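Aar187cp (Eremothecium gossypii, PDB 3ZIL) probably regulates the establishment of sister-chromatid cohesion through cohesin, and is represented here by its helical Wap1 domain. Local coordinates at residues S107-E119 and V165-R178. Sequence-based numbering, arbitrary orientation.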
loop_
_atom_site.group_PDB
_atom_site.type_symbol
_atom_site.label_atom_id
_atom_site.label_comp_id
_atom_site.label_asym_id
_atom_site.label_seq_id
_atom_site.Cartn_x
_atom_site.Cartn_y
_atom_site.Cartn_z
ATOM N N SER A 107 -5.704 -7.464 -18.328
ATOM C CA SER A 107 -4.949 -6.201 -18.431
ATOM C C SER A 107 -4.962 -5.482 -17.094
ATOM O O SER A 107 -6.026 -5.256 -16.546
ATOM C CB SER A 107 -5.544 -5.253 -19.481
ATOM O OG SER A 107 -4.997 -3.959 -19.282
ATOM N N LEU A 108 -3.796 -5.157 -16.564
ATOM C CA LEU A 108 -3.700 -4.430 -15.306
ATOM C C LEU A 108 -4.382 -3.084 -15.443
ATOM O O LEU A 108 -5.299 -2.731 -14.718
ATOM C CB LEU A 108 -2.234 -4.284 -14.884
ATOM C CG LEU A 108 -1.701 -5.585 -14.221
ATOM C CD1 LEU A 108 -0.223 -5.537 -13.899
ATOM C CD2 LEU A 108 -2.452 -5.907 -12.927
ATOM N N GLU A 109 -3.940 -2.319 -16.416
ATOM C CA GLU A 109 -4.495 -1.013 -16.597
ATOM C C GLU A 109 -5.988 -0.991 -17.021
ATOM O O GLU A 109 -6.790 -0.146 -16.553
ATOM C CB GLU A 109 -3.590 -0.224 -17.582
ATOM C CG GLU A 109 -4.198 1.092 -17.919
ATOM C CD GLU A 109 -3.357 1.924 -18.862
ATOM O OE1 GLU A 109 -2.186 1.577 -19.148
ATOM O OE2 GLU A 109 -3.917 2.935 -19.313
ATOM N N ASN A 110 -6.406 -1.901 -17.896
ATOM C CA ASN A 110 -7.848 -1.793 -18.372
ATOM C C ASN A 110 -8.871 -2.779 -17.738
ATOM O O ASN A 110 -10.053 -2.747 -18.095
ATOM C CB ASN A 110 -7.861 -1.905 -19.903
ATOM C CG ASN A 110 -6.855 -0.937 -20.530
ATOM O OD1 ASN A 110 -6.967 0.234 -20.343
ATOM N ND2 ASN A 110 -5.831 -1.436 -21.160
ATOM N N PHE A 111 -8.441 -3.711 -16.871
ATOM C CA PHE A 111 -9.418 -4.707 -16.344
ATOM C C PHE A 111 -9.228 -4.755 -14.829
ATOM O O PHE A 111 -10.114 -4.440 -14.080
ATOM C CB PHE A 111 -9.111 -6.119 -16.949
ATOM C CG PHE A 111 -9.967 -7.250 -16.412
ATOM C CD1 PHE A 111 -11.362 -7.179 -16.457
ATOM C CD2 PHE A 111 -9.368 -8.430 -15.958
ATOM C CE1 PHE A 111 -12.136 -8.212 -15.972
ATOM C CE2 PHE A 111 -10.130 -9.490 -15.462
ATOM C CZ PHE A 111 -11.535 -9.379 -15.484
ATOM N N ILE A 112 -8.040 -5.160 -14.414
ATOM C CA ILE A 112 -7.779 -5.400 -13.004
ATOM C C ILE A 112 -7.902 -4.081 -12.211
ATOM O O ILE A 112 -8.577 -4.070 -11.200
ATOM C CB ILE A 112 -6.391 -6.029 -12.798
ATOM C CG1 ILE A 112 -6.373 -7.496 -13.266
ATOM C CG2 ILE A 112 -5.904 -5.929 -11.353
ATOM C CD1 ILE A 112 -7.210 -8.503 -12.444
ATOM N N LEU A 113 -7.210 -3.011 -12.629
ATOM C CA LEU A 113 -7.231 -1.727 -11.865
ATOM C C LEU A 113 -8.654 -1.188 -11.760
ATOM O O LEU A 113 -9.119 -0.891 -10.672
ATOM C CB LEU A 113 -6.237 -0.663 -12.450
ATOM C CG LEU A 113 -6.390 0.830 -12.056
ATOM C CD1 LEU A 113 -6.346 1.026 -10.533
ATOM C CD2 LEU A 113 -5.368 1.753 -12.743
ATOM N N PRO A 114 -9.399 -1.160 -12.888
ATOM C CA PRO A 114 -10.810 -0.755 -12.754
ATOM C C PRO A 114 -11.603 -1.574 -11.807
ATOM O O PRO A 114 -12.392 -1.014 -10.998
ATOM C CB PRO A 114 -11.371 -0.957 -14.188
ATOM C CG PRO A 114 -10.235 -0.583 -15.029
ATOM C CD PRO A 114 -9.022 -1.228 -14.314
ATOM N N LEU A 115 -11.518 -2.897 -11.916
ATOM C CA LEU A 115 -12.230 -3.708 -10.971
ATOM C C LEU A 115 -11.752 -3.425 -9.536
ATOM O O LEU A 115 -12.586 -3.309 -8.582
ATOM C CB LEU A 115 -11.990 -5.170 -11.246
ATOM C CG LEU A 115 -12.642 -5.863 -12.449
ATOM C CD1 LEU A 115 -12.137 -7.322 -12.432
ATOM C CD2 LEU A 115 -14.114 -5.656 -12.250
ATOM N N ALA A 116 -10.447 -3.343 -9.344
ATOM C CA ALA A 116 -9.903 -3.112 -7.939
ATOM C C ALA A 116 -10.434 -1.886 -7.188
ATOM O O ALA A 116 -10.403 -1.850 -5.921
ATOM C CB ALA A 116 -8.394 -3.056 -7.948
ATOM N N THR A 117 -10.832 -0.870 -7.964
ATOM C CA THR A 117 -11.200 0.469 -7.488
ATOM C C THR A 117 -12.688 0.815 -7.661
ATOM O O THR A 117 -13.082 1.948 -7.469
ATOM C CB THR A 117 -10.299 1.553 -8.135
ATOM O OG1 THR A 117 -10.309 1.416 -9.540
ATOM C CG2 THR A 117 -8.842 1.400 -7.668
ATOM N N ASP A 118 -13.528 -0.182 -7.968
ATOM C CA ASP A 118 -14.943 0.050 -8.056
ATOM C C ASP A 118 -15.700 -0.844 -7.032
ATOM O O ASP A 118 -15.915 -2.045 -7.287
ATOM C CB ASP A 118 -15.381 -0.244 -9.487
ATOM C CG ASP A 118 -16.861 -0.018 -9.698
ATOM O OD1 ASP A 118 -17.620 0.467 -8.780
ATOM O OD2 ASP A 118 -17.290 -0.441 -10.743
ATOM N N GLU A 119 -16.178 -0.233 -5.948
ATOM C CA GLU A 119 -16.856 -0.948 -4.857
ATOM C C GLU A 119 -18.301 -1.399 -5.180
ATOM O O GLU A 119 -18.919 -2.117 -4.415
ATOM C CB GLU A 119 -16.860 -0.163 -3.508
ATOM C CG GLU A 119 -15.566 0.530 -3.011
ATOM C CD GLU A 119 -15.328 1.933 -3.651
ATOM O OE1 GLU A 119 -15.392 2.061 -4.864
ATOM O OE2 GLU A 119 -14.980 2.907 -2.976
ATOM N N VAL A 165 1.628 0.506 -13.013
ATOM C CA VAL A 165 0.374 0.573 -13.812
ATOM C C VAL A 165 -0.068 2.055 -13.882
ATOM O O VAL A 165 -0.192 2.747 -12.865
ATOM C CB VAL A 165 -0.741 -0.333 -13.179
ATOM C CG1 VAL A 165 -2.009 -0.275 -13.992
ATOM C CG2 VAL A 165 -0.237 -1.773 -13.075
ATOM N N TYR A 166 -0.293 2.552 -15.080
ATOM C CA TYR A 166 -0.619 3.939 -15.280
ATOM C C TYR A 166 -1.954 4.281 -14.575
ATOM O O TYR A 166 -2.978 3.600 -14.829
ATOM C CB TYR A 166 -0.770 4.207 -16.744
ATOM C CG TYR A 166 -1.243 5.619 -16.993
ATOM C CD1 TYR A 166 -0.366 6.703 -16.842
ATOM C CD2 TYR A 166 -2.577 5.876 -17.363
ATOM C CE1 TYR A 166 -0.806 8.020 -17.062
ATOM C CE2 TYR A 166 -3.038 7.180 -17.574
ATOM C CZ TYR A 166 -2.148 8.246 -17.421
ATOM O OH TYR A 166 -2.599 9.540 -17.649
ATOM N N GLY A 167 -1.925 5.264 -13.675
ATOM C CA GLY A 167 -3.164 5.775 -13.045
ATOM C C GLY A 167 -3.487 5.027 -11.734
ATOM O O GLY A 167 -4.406 5.426 -11.013
ATOM N N ALA A 168 -2.671 4.018 -11.398
ATOM C CA ALA A 168 -2.877 3.108 -10.198
ATOM C C ALA A 168 -2.720 3.836 -8.886
ATOM O O ALA A 168 -3.513 3.689 -7.923
ATOM C CB ALA A 168 -1.885 1.935 -10.255
ATOM N N VAL A 169 -1.666 4.634 -8.810
ATOM C CA VAL A 169 -1.342 5.244 -7.483
ATOM C C VAL A 169 -2.468 6.268 -7.012
ATOM O O VAL A 169 -3.003 6.171 -5.898
ATOM C CB VAL A 169 0.078 5.823 -7.521
ATOM C CG1 VAL A 169 0.384 6.720 -6.297
ATOM C CG2 VAL A 169 1.118 4.699 -7.648
ATOM N N PRO A 170 -2.893 7.180 -7.885
ATOM C CA PRO A 170 -3.989 8.030 -7.401
ATOM C C PRO A 170 -5.312 7.268 -7.284
ATOM O O PRO A 170 -6.103 7.632 -6.425
ATOM C CB PRO A 170 -4.164 9.112 -8.509
ATOM C CG PRO A 170 -3.163 8.841 -9.582
ATOM C CD PRO A 170 -2.335 7.614 -9.191
ATOM N N ALA A 171 -5.593 6.274 -8.151
ATOM C CA ALA A 171 -6.889 5.615 -8.089
ATOM C C ALA A 171 -6.959 4.790 -6.780
ATOM O O ALA A 171 -7.997 4.728 -6.118
ATOM C CB ALA A 171 -7.160 4.723 -9.305
ATOM N N LEU A 172 -5.842 4.207 -6.373
ATOM C CA LEU A 172 -5.875 3.444 -5.109
ATOM C C LEU A 172 -6.057 4.345 -3.871
ATOM O O LEU A 172 -6.685 3.944 -2.849
ATOM C CB LEU A 172 -4.674 2.587 -4.988
ATOM C CG LEU A 172 -4.645 1.372 -5.927
ATOM C CD1 LEU A 172 -3.208 0.889 -6.077
ATOM C CD2 LEU A 172 -5.610 0.214 -5.462
ATOM N N ALA A 173 -5.426 5.526 -3.938
ATOM C CA ALA A 173 -5.489 6.506 -2.862
ATOM C C ALA A 173 -6.990 6.944 -2.774
ATOM O O ALA A 173 -7.589 6.930 -1.667
ATOM C CB ALA A 173 -4.570 7.698 -3.132
ATOM N N ARG A 174 -7.609 7.233 -3.924
ATOM C CA ARG A 174 -9.046 7.596 -3.923
ATOM C C ARG A 174 -9.901 6.472 -3.299
ATOM O O ARG A 174 -10.784 6.754 -2.516
ATOM C CB ARG A 174 -9.589 7.972 -5.300
ATOM C CG ARG A 174 -9.030 9.287 -5.856
ATOM C CD ARG A 174 -9.832 9.712 -7.083
ATOM N NE ARG A 174 -9.869 8.700 -8.193
ATOM C CZ ARG A 174 -8.907 8.585 -9.158
ATOM N NH1 ARG A 174 -7.799 9.314 -9.149
ATOM N NH2 ARG A 174 -9.001 7.698 -10.125
ATOM N N LEU A 175 -9.584 5.209 -3.615
ATOM C CA LEU A 175 -10.297 4.040 -3.051
ATOM C C LEU A 175 -10.160 3.994 -1.527
ATOM O O LEU A 175 -11.134 3.836 -0.817
ATOM C CB LEU A 175 -9.719 2.723 -3.648
ATOM C CG LEU A 175 -10.297 1.400 -3.071
ATOM C CD1 LEU A 175 -11.782 1.126 -3.468
ATOM C CD2 LEU A 175 -9.422 0.186 -3.437
ATOM N N ILE A 176 -8.950 4.194 -0.999
ATOM C CA ILE A 176 -8.784 4.249 0.470
ATOM C C ILE A 176 -9.609 5.359 1.086
ATOM O O ILE A 176 -10.225 5.126 2.124
ATOM C CB ILE A 176 -7.309 4.356 0.841
ATOM C CG1 ILE A 176 -6.558 3.053 0.339
ATOM C CG2 ILE A 176 -7.069 4.640 2.346
ATOM C CD1 ILE A 176 -5.067 3.307 0.110
ATOM N N SER A 177 -9.660 6.545 0.464
ATOM C CA SER A 177 -10.293 7.709 1.055
ATOM C C SER A 177 -11.810 7.563 1.086
ATOM O O SER A 177 -12.481 8.260 1.832
ATOM C CB SER A 177 -9.931 9.022 0.296
ATOM O OG SER A 177 -10.717 8.952 -0.911
ATOM N N ARG A 178 -12.377 6.756 0.191
ATOM C CA ARG A 178 -13.811 6.501 0.211
ATOM C C ARG A 178 -14.167 5.541 1.355
ATOM O O ARG A 178 -15.365 5.498 1.767
ATOM C CB ARG A 178 -14.340 5.954 -1.127
ATOM C CG ARG A 178 -14.363 6.985 -2.267
ATOM C CD ARG A 178 -15.065 6.423 -3.560
ATOM N NE ARG A 178 -14.397 5.233 -4.139
ATOM C CZ ARG A 178 -13.433 5.240 -5.053
ATOM N NH1 ARG A 178 -12.872 6.398 -5.449
ATOM N NH2 ARG A 178 -12.950 4.027 -5.570
#
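Leu113 packs into the start of helix 168-178 with both methyls. Its CG, anti to the backbone N (chi1 163°), carries the branch to the other helix. Leu113 CD1 meets Ala171 CB at 4.0 Å. Leu113 CD2 sits over the turn before the helix, 3.7 Å from Tyr166 O. Val165 CG1 touches Leu113 CD2 and lies against the backbone of Glu109. Val165 CG2 touches Leu108 CB at 3.7 Å. Thr117 OG1 turns back to bond Leu113 O at 2.8 Å, leaving CG2 against Ala171 and Leu172. Leu175 CD2 reaches Ala116 O at 3.4 Å. Leu175 CD1 lies beside the Glu119 carboxyl carbon, the two side chains running in opposite directions.

Glu119 bends at chi2 (83°) to bring its carboxylate to Arg178. The guanidinium grips it side-on with two nitrogens. Arg178 NE gives a nearly straight bond (167°) to the syn lone pair of Glu119 OE2, at 2.7 Å. Arg178 NH2 to Glu119 OE1 is longer, 3.2 Å, and more bent. With an alanine at Glu119, Arg178 would probably lose its carboxylate mate and be freer to turn, and Leu175 CD1 would lose a neighbour.

The two helices run nearly parallel in this all-helical domain. Helix 147-158 packs on helix 108-116, and helix 201-215 on the 165-178 side. Apolar contacts hold the middle, and an outer salt bridge, with Arg178 exposed, ties the C-terminal ends; its tilted carboxylate probably favours the NE bond.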